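Local coordinates for FMN-dependent NADH:quinone oxidoreductase 1 (Bacillus anthracis, PDB 4M0C), which probably uses FMN and NADH to reduce electrophilic quinones and to cleave the azo bond of aromatic azo compounds, at residues I10-K15 with I47-D52; G151-N156 with R186-A191. All coordinates share one frame; numbering follows the deposited sequence.

Interaction 1 of 2, residues I10-K15 with I47-D52; sequences INAHPK and INLYDD. With FMN (flavin mononucleotide), chain C.
Strand ends 10-11 and 47-48 pair in parallel, Ile-10 beside Ile-47 and Asn-11 beside Asn-48, and the chains run on in nearly the same direction as loops, joined where Asn-11 N donates to Ile-47 O (3.0 Å) and Asn-11 O accepts from Leu-49 N (2.9 Å). On the face carrying Asn-11 and Asn-48, ND2 of Asn-11 reaches OD1 of Asn-48 at 3.1 Å from above its carbonyl plane, the two amides standing almost perpendicular, 86° apart. Both have further partners: the same ND2 donates to Val-16 O, and Gln-46 NE2 donates to the same OD1. With CG anti to the backbone N (chi1 -180°), Asn-11 turns its OD1 back to accept from His-13 N, closing an Asx turn. The strands belong to the beta-alpha-beta unit of the flavodoxin-like fold, strand 5-11, helix 22-37 and strand 42-48, and the turn opens the loop that leads to the FMN phosphate. There His-13 NE2 meets FMN O3P at 2.6 Å in a nearly straight bond (170°), while Lys-15 N donates to His-13 ND1 in the ring plane; held at both nitrogens, the imidazole has little freedom to rotate. On the side of Ile-10, CD1 of Leu-49 lies against Ile-10 CG2 and Ala-12 CB (3.9 Å). Pro-14 lies alongside Tyr-50, its CA 3.8 Å from the ring centroid in a CH-pi contact. A water donates to Asn-11 O and His-13 O and accepts from Tyr-50 N.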
loop_
_atom_site.group_PDB
_atom_site.type_symbol
_atom_site.label_atom_id
_atom_site.label_comp_id
_atom_site.label_asym_id
_atom_site.label_seq_id
_atom_site.Cartn_x
_atom_site.Cartn_y
_atom_site.Cartn_z
ATOM N N ILE A 10 -12.238 11.168 -2.602
ATOM C CA ILE A 10 -11.271 10.218 -3.107
ATOM C C ILE A 10 -11.829 8.831 -2.788
ATOM O O ILE A 10 -11.688 8.319 -1.673
ATOM C CB ILE A 10 -9.897 10.444 -2.450
ATOM C CG1 ILE A 10 -9.360 11.839 -2.802
ATOM C CG2 ILE A 10 -8.913 9.351 -2.832
ATOM C CD1 ILE A 10 -8.364 12.390 -1.769
ATOM N N ASN A 11 -12.487 8.237 -3.777
ATOM C CA ASN A 11 -13.149 6.959 -3.586
ATOM C C ASN A 11 -12.197 5.803 -3.883
ATOM O O ASN A 11 -11.935 5.479 -5.049
ATOM C CB ASN A 11 -14.400 6.900 -4.481
ATOM C CG ASN A 11 -15.161 5.597 -4.347
ATOM O OD1 ASN A 11 -14.792 4.725 -3.550
ATOM N ND2 ASN A 11 -16.233 5.454 -5.132
ATOM N N ALA A 12 -11.700 5.163 -2.831
ATOM C CA ALA A 12 -10.744 4.059 -2.988
ATOM C C ALA A 12 -11.399 2.679 -2.903
ATOM O O ALA A 12 -10.733 1.689 -2.558
ATOM C CB ALA A 12 -9.628 4.165 -1.956
ATOM N N HIS A 13 -12.691 2.589 -3.214
ATOM C CA HIS A 13 -13.348 1.290 -3.143
ATOM C C HIS A 13 -13.422 0.653 -4.522
ATOM O O HIS A 13 -13.907 1.280 -5.476
ATOM C CB HIS A 13 -14.750 1.380 -2.536
ATOM C CG HIS A 13 -15.268 0.064 -2.040
ATOM N ND1 HIS A 13 -15.554 -0.992 -2.884
ATOM C CD2 HIS A 13 -15.534 -0.376 -0.786
ATOM C CE1 HIS A 13 -15.980 -2.021 -2.172
ATOM N NE2 HIS A 13 -15.989 -1.671 -0.897
ATOM N N PRO A 14 -12.936 -0.596 -4.627
ATOM C CA PRO A 14 -12.903 -1.341 -5.894
ATOM C C PRO A 14 -14.272 -1.451 -6.569
ATOM O O PRO A 14 -14.332 -1.474 -7.802
ATOM C CB PRO A 14 -12.408 -2.725 -5.470
ATOM C CG PRO A 14 -11.542 -2.454 -4.290
ATOM C CD PRO A 14 -12.241 -1.322 -3.545
ATOM N N LYS A 15 -15.345 -1.502 -5.781
ATOM C CA LYS A 15 -16.693 -1.629 -6.340
ATOM C C LYS A 15 -17.250 -0.288 -6.810
ATOM O O LYS A 15 -18.330 -0.239 -7.414
ATOM C CB LYS A 15 -17.654 -2.273 -5.329
ATOM C CG LYS A 15 -17.296 -3.707 -4.943
ATOM C CD LYS A 15 -18.437 -4.385 -4.174
ATOM C CE LYS A 15 -18.128 -5.857 -3.909
ATOM N NZ LYS A 15 -19.247 -6.554 -3.234
ATOM N N ILE A 47 -12.940 11.537 -7.476
ATOM C CA ILE A 47 -12.123 10.658 -8.295
ATOM C C ILE A 47 -12.307 9.221 -7.815
ATOM O O ILE A 47 -12.130 8.914 -6.626
ATOM C CB ILE A 47 -10.620 11.074 -8.317
ATOM C CG1 ILE A 47 -9.823 10.255 -9.345
ATOM C CG2 ILE A 47 -9.974 10.969 -6.928
ATOM C CD1 ILE A 47 -8.300 10.611 -9.329
ATOM N N ASN A 48 -12.690 8.346 -8.741
ATOM C CA ASN A 48 -12.881 6.943 -8.409
ATOM C C ASN A 48 -11.615 6.159 -8.727
ATOM O O ASN A 48 -11.345 5.865 -9.891
ATOM C CB ASN A 48 -14.084 6.383 -9.179
ATOM C CG ASN A 48 -15.389 7.052 -8.779
ATOM O OD1 ASN A 48 -15.644 7.272 -7.594
ATOM N ND2 ASN A 48 -16.209 7.410 -9.772
ATOM N N LEU A 49 -10.852 5.809 -7.694
ATOM C CA LEU A 49 -9.528 5.216 -7.890
ATOM C C LEU A 49 -9.543 3.890 -8.676
ATOM O O LEU A 49 -8.526 3.515 -9.281
ATOM C CB LEU A 49 -8.808 5.050 -6.555
ATOM C CG LEU A 49 -8.508 6.308 -5.735
ATOM C CD1 LEU A 49 -7.500 5.980 -4.655
ATOM C CD2 LEU A 49 -8.012 7.467 -6.625
ATOM N N TYR A 50 -10.685 3.199 -8.685
ATOM C CA TYR A 50 -10.794 1.930 -9.407
ATOM C C TYR A 50 -11.587 2.066 -10.698
ATOM O O TYR A 50 -11.937 1.067 -11.320
ATOM C CB TYR A 50 -11.377 0.817 -8.512
ATOM C CG TYR A 50 -10.358 0.336 -7.507
ATOM C CD1 TYR A 50 -9.547 -0.766 -7.777
ATOM C CD2 TYR A 50 -10.178 1.006 -6.309
ATOM C CE1 TYR A 50 -8.588 -1.191 -6.857
ATOM C CE2 TYR A 50 -9.218 0.598 -5.391
ATOM C CZ TYR A 50 -8.430 -0.493 -5.669
ATOM O OH TYR A 50 -7.473 -0.885 -4.758
ATOM N N ASP A 51 -11.863 3.300 -11.101
ATOM C CA ASP A 51 -12.542 3.522 -12.376
ATOM C C ASP A 51 -11.833 4.552 -13.269
ATOM O O ASP A 51 -11.804 4.402 -14.487
ATOM C CB ASP A 51 -13.998 3.931 -12.150
ATOM C CG ASP A 51 -14.802 3.941 -13.437
ATOM O OD1 ASP A 51 -14.582 3.050 -14.293
ATOM O OD2 ASP A 51 -15.654 4.845 -13.597
ATOM N N ASP A 52 -11.271 5.592 -12.657
ATOM C CA ASP A 52 -10.573 6.648 -13.385
ATOM C C ASP A 52 -9.108 6.235 -13.544
ATOM O O ASP A 52 -8.646 5.308 -12.866
ATOM C CB ASP A 52 -10.688 7.982 -12.624
ATOM C CG ASP A 52 -12.138 8.501 -12.539
ATOM O OD1 ASP A 52 -12.891 8.362 -13.530
ATOM O OD2 ASP A 52 -12.530 9.050 -11.479
HETATM N N1 FMN C . -11.359 -6.719 7.754
HETATM C C2 FMN C . -10.490 -6.328 8.755
HETATM O O2 FMN C . -10.953 -5.897 9.819
HETATM N N3 FMN C . -9.111 -6.416 8.564
HETATM C C4 FMN C . -8.607 -6.892 7.366
HETATM O O4 FMN C . -7.386 -6.961 7.188
HETATM C C4A FMN C . -9.486 -7.294 6.358
HETATM N N5 FMN C . -9.012 -7.789 5.154
HETATM C C5A FMN C . -9.902 -8.172 4.161
HETATM C C6 FMN C . -9.424 -8.654 2.943
HETATM C C7 FMN C . -10.316 -9.036 1.945
HETATM C C7M FMN C . -9.770 -9.555 0.641
HETATM C C8 FMN C . -11.691 -8.938 2.145
HETATM C C8M FMN C . -12.647 -9.359 1.061
HETATM C C9 FMN C . -12.172 -8.461 3.364
HETATM C C9A FMN C . -11.277 -8.068 4.370
HETATM N N10 FMN C . -11.745 -7.588 5.583
HETATM C C10 FMN C . -10.861 -7.204 6.563
HETATM C "C1'" FMN C . -13.218 -7.449 5.852
HETATM C "C2'" FMN C . -13.715 -6.131 5.248
HETATM O "O2'" FMN C . -12.995 -5.013 5.751
HETATM C "C3'" FMN C . -15.186 -5.969 5.580
HETATM O "O3'" FMN C . -15.903 -6.950 4.860
HETATM C "C4'" FMN C . -15.681 -4.585 5.199
HETATM O "O4'" FMN C . -17.038 -4.465 5.578
HETATM C "C5'" FMN C . -15.583 -4.345 3.697
HETATM O "O5'" FMN C . -16.045 -3.038 3.427
HETATM P P FMN C . -17.108 -2.774 2.249
HETATM O O1P FMN C . -18.390 -3.435 2.676
HETATM O O2P FMN C . -17.314 -1.278 2.076
HETATM O O3P FMN C . -16.599 -3.407 0.975
HETATM O O HOH W 1 -12.935 3.467 -6.679
#

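Interaction 2 of 2, residues G151-N156 with R186-A191; sequences GGIYTN and RAQGTA. With FMN (flavin mononucleotide), chain C.
FMN O2 is gripped by two groups of the loop 151-156: Gly-152 N at 2.7 Å and Tyr-154 OH at 2.5 Å, with the carbonyl oxygen at the edge of the tyrosine ring, in its plane. This loop follows strand 143-150 of the flavodoxin-like fold and packs against the end of strand 181-188, an outermost strand of the parallel sheet within the chain. Gly-151 N adds a bond to FMN N1 (3.0 Å). Both glycines bring their backbone close against the pyrimidine end of the flavin. Behind them, Gly-151 O accepts from Ala-191 N in the carbonyl plane, on a lone pair, and Gly-152 O accepts from Gly-189 N. Thr-190 OG1 pairs with FMN O4' (2.9 Å) and also bonds to Ser-150 O. The loop's far end is clasped by Gln-188, whose CG sits between the backbone N and carbonyl carbon (chi1 62°) and whose chain then runs straight out. CG2 of Ile-153 rests 3.8 Å from Gln-188 NE2, the two side chains crossing at about a right angle. The Gln-188 amide spans two residues: OE1 takes the N-H of Tyr-154 at 2.8 Å, almost linearly (175°) but from above the carbonyl plane, and NE2 donates to Thr-155 OG1 at 3.0 Å, the hydroxyl lying 16° out of the amide plane.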
loop_
_atom_site.group_PDB
_atom_site.type_symbol
_atom_site.label_atom_id
_atom_site.label_comp_id
_atom_site.label_asym_id
_atom_site.label_seq_id
_atom_site.Cartn_x
_atom_site.Cartn_y
_atom_site.Cartn_z
ATOM N N GLY A 151 -13.915 -5.522 8.882
ATOM C CA GLY A 151 -14.540 -6.673 9.507
ATOM C C GLY A 151 -14.291 -6.676 11.006
ATOM O O GLY A 151 -15.180 -7.013 11.802
ATOM N N GLY A 152 -13.081 -6.295 11.400
ATOM C CA GLY A 152 -12.719 -6.310 12.810
ATOM C C GLY A 152 -12.957 -4.982 13.515
ATOM O O GLY A 152 -13.389 -4.001 12.901
ATOM N N ILE A 153 -12.672 -4.957 14.815
ATOM C CA ILE A 153 -12.801 -3.739 15.613
ATOM C C ILE A 153 -11.415 -3.234 16.046
ATOM O O ILE A 153 -10.611 -3.996 16.591
ATOM C CB ILE A 153 -13.728 -3.980 16.838
ATOM C CG1 ILE A 153 -15.156 -4.288 16.360
ATOM C CG2 ILE A 153 -13.716 -2.780 17.762
ATOM C CD1 ILE A 153 -16.066 -4.894 17.418
ATOM N N TYR A 154 -11.139 -1.954 15.798
ATOM C CA TYR A 154 -9.796 -1.398 15.991
ATOM C C TYR A 154 -9.658 -0.391 17.123
ATOM O O TYR A 154 -8.625 0.264 17.258
ATOM C CB TYR A 154 -9.288 -0.813 14.670
ATOM C CG TYR A 154 -9.163 -1.909 13.651
ATOM C CD1 TYR A 154 -7.977 -2.616 13.516
ATOM C CD2 TYR A 154 -10.253 -2.291 12.878
ATOM C CE1 TYR A 154 -7.865 -3.649 12.606
ATOM C CE2 TYR A 154 -10.153 -3.325 11.971
ATOM C CZ TYR A 154 -8.960 -3.998 11.843
ATOM O OH TYR A 154 -8.855 -5.031 10.951
ATOM N N THR A 155 -10.683 -0.296 17.958
ATOM C CA THR A 155 -10.688 0.685 19.039
ATOM C C THR A 155 -10.646 0.059 20.425
ATOM O O THR A 155 -10.989 0.714 21.406
ATOM C CB THR A 155 -11.917 1.618 18.958
ATOM O OG1 THR A 155 -13.118 0.834 18.993
ATOM C CG2 THR A 155 -11.874 2.454 17.678
ATOM N N ASN A 156 -10.223 -1.199 20.507
ATOM C CA ASN A 156 -10.112 -1.880 21.799
ATOM C C ASN A 156 -8.678 -1.943 22.307
ATOM O O ASN A 156 -8.385 -2.718 23.219
ATOM C CB ASN A 156 -10.655 -3.309 21.716
ATOM C CG ASN A 156 -12.154 -3.361 21.500
ATOM O OD1 ASN A 156 -12.906 -2.557 22.060
ATOM N ND2 ASN A 156 -12.603 -4.323 20.690
ATOM N N ARG A 186 -14.992 4.887 11.510
ATOM C CA ARG A 186 -14.770 3.459 11.282
ATOM C C ARG A 186 -16.102 2.719 11.328
ATOM O O ARG A 186 -16.683 2.552 12.392
ATOM C CB ARG A 186 -13.835 2.874 12.347
ATOM C CG ARG A 186 -12.432 3.461 12.398
ATOM C CD ARG A 186 -11.736 3.001 13.678
ATOM N NE ARG A 186 -10.308 3.289 13.691
ATOM C CZ ARG A 186 -9.755 4.323 14.320
ATOM N NH1 ARG A 186 -10.508 5.185 14.992
ATOM N NH2 ARG A 186 -8.440 4.501 14.264
ATOM N N ALA A 187 -16.596 2.285 10.176
ATOM C CA ALA A 187 -17.743 1.380 10.155
ATOM C C ALA A 187 -17.154 -0.001 10.432
ATOM O O ALA A 187 -16.963 -0.806 9.506
ATOM C CB ALA A 187 -18.434 1.416 8.795
ATOM N N GLN A 188 -16.847 -0.262 11.704
ATOM C CA GLN A 188 -16.029 -1.416 12.069
ATOM C C GLN A 188 -16.837 -2.560 12.701
ATOM O O GLN A 188 -17.935 -2.355 13.236
ATOM C CB GLN A 188 -14.930 -0.978 13.037
ATOM C CG GLN A 188 -15.489 -0.411 14.352
ATOM C CD GLN A 188 -14.391 -0.003 15.308
ATOM O OE1 GLN A 188 -13.212 -0.211 15.025
ATOM N NE2 GLN A 188 -14.765 0.586 16.441
ATOM N N GLY A 189 -16.289 -3.771 12.632
ATOM C CA GLY A 189 -16.933 -4.921 13.235
ATOM C C GLY A 189 -18.004 -5.534 12.359
ATOM O O GLY A 189 -18.899 -6.212 12.861
ATOM N N THR A 190 -17.917 -5.315 11.049
ATOM C CA THR A 190 -18.903 -5.899 10.136
ATOM C C THR A 190 -18.930 -7.426 10.208
ATOM O O THR A 190 -19.929 -8.042 9.865
ATOM C CB THR A 190 -18.725 -5.416 8.670
ATOM O OG1 THR A 190 -17.448 -5.825 8.158
ATOM C CG2 THR A 190 -18.842 -3.889 8.591
ATOM N N ALA A 191 -17.843 -8.037 10.671
ATOM C CA ALA A 191 -17.794 -9.498 10.793
ATOM C C ALA A 191 -18.208 -9.997 12.188
ATOM O O ALA A 191 -18.287 -11.209 12.440
ATOM C CB ALA A 191 -16.407 -10.010 10.428
HETATM N N1 FMN C . -11.359 -6.719 7.754
HETATM C C2 FMN C . -10.490 -6.328 8.755
HETATM O O2 FMN C . -10.953 -5.897 9.819
HETATM N N3 FMN C . -9.111 -6.416 8.564
HETATM C C4 FMN C . -8.607 -6.892 7.366
HETATM O O4 FMN C . -7.386 -6.961 7.188
HETATM C C4A FMN C . -9.486 -7.294 6.358
HETATM N N5 FMN C . -9.012 -7.789 5.154
HETATM C C5A FMN C . -9.902 -8.172 4.161
HETATM C C6 FMN C . -9.424 -8.654 2.943
HETATM C C7 FMN C . -10.316 -9.036 1.945
HETATM C C7M FMN C . -9.770 -9.555 0.641
HETATM C C8 FMN C . -11.691 -8.938 2.145
HETATM C C8M FMN C . -12.647 -9.359 1.061
HETATM C C9 FMN C . -12.172 -8.461 3.364
HETATM C C9A FMN C . -11.277 -8.068 4.370
HETATM N N10 FMN C . -11.745 -7.588 5.583
HETATM C C10 FMN C . -10.861 -7.204 6.563
HETATM C "C1'" FMN C . -13.218 -7.449 5.852
HETATM C "C2'" FMN C . -13.715 -6.131 5.248
HETATM O "O2'" FMN C . -12.995 -5.013 5.751
HETATM C "C3'" FMN C . -15.186 -5.969 5.580
HETATM O "O3'" FMN C . -15.903 -6.950 4.860
HETATM C "C4'" FMN C . -15.681 -4.585 5.199
HETATM O "O4'" FMN C . -17.038 -4.465 5.578
HETATM C "C5'" FMN C . -15.583 -4.345 3.697
HETATM O "O5'" FMN C . -16.045 -3.038 3.427
HETATM P P FMN C . -17.108 -2.774 2.249
HETATM O O1P FMN C . -18.390 -3.435 2.676
HETATM O O2P FMN C . -17.314 -1.278 2.076
HETATM O O3P FMN C . -16.599 -3.407 0.975
#

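Interactions 1 and 2 sit at the C-terminal ends of opposite edges of one five-stranded parallel sheet, the first on strands 42-48 and 5-11, the second beside strands 143-150 and 181-188. Their centres are about 22 Å apart and their nearest atoms about 10 Å, so they do not touch, and FMN spans the gap. Interaction 1 supplies a partner for the phosphate; Ser-21, which His-13 touches, and Val-22 also hydrogen-bond the cofactor. Interaction 2 holds the pyrimidine edge of the flavin and O4' of the ribityl chain. Val-22, at the start of helix 22-37 in the beta-alpha-beta unit of interaction 1, packs against Ala-187 and Thr-190 of interaction 2.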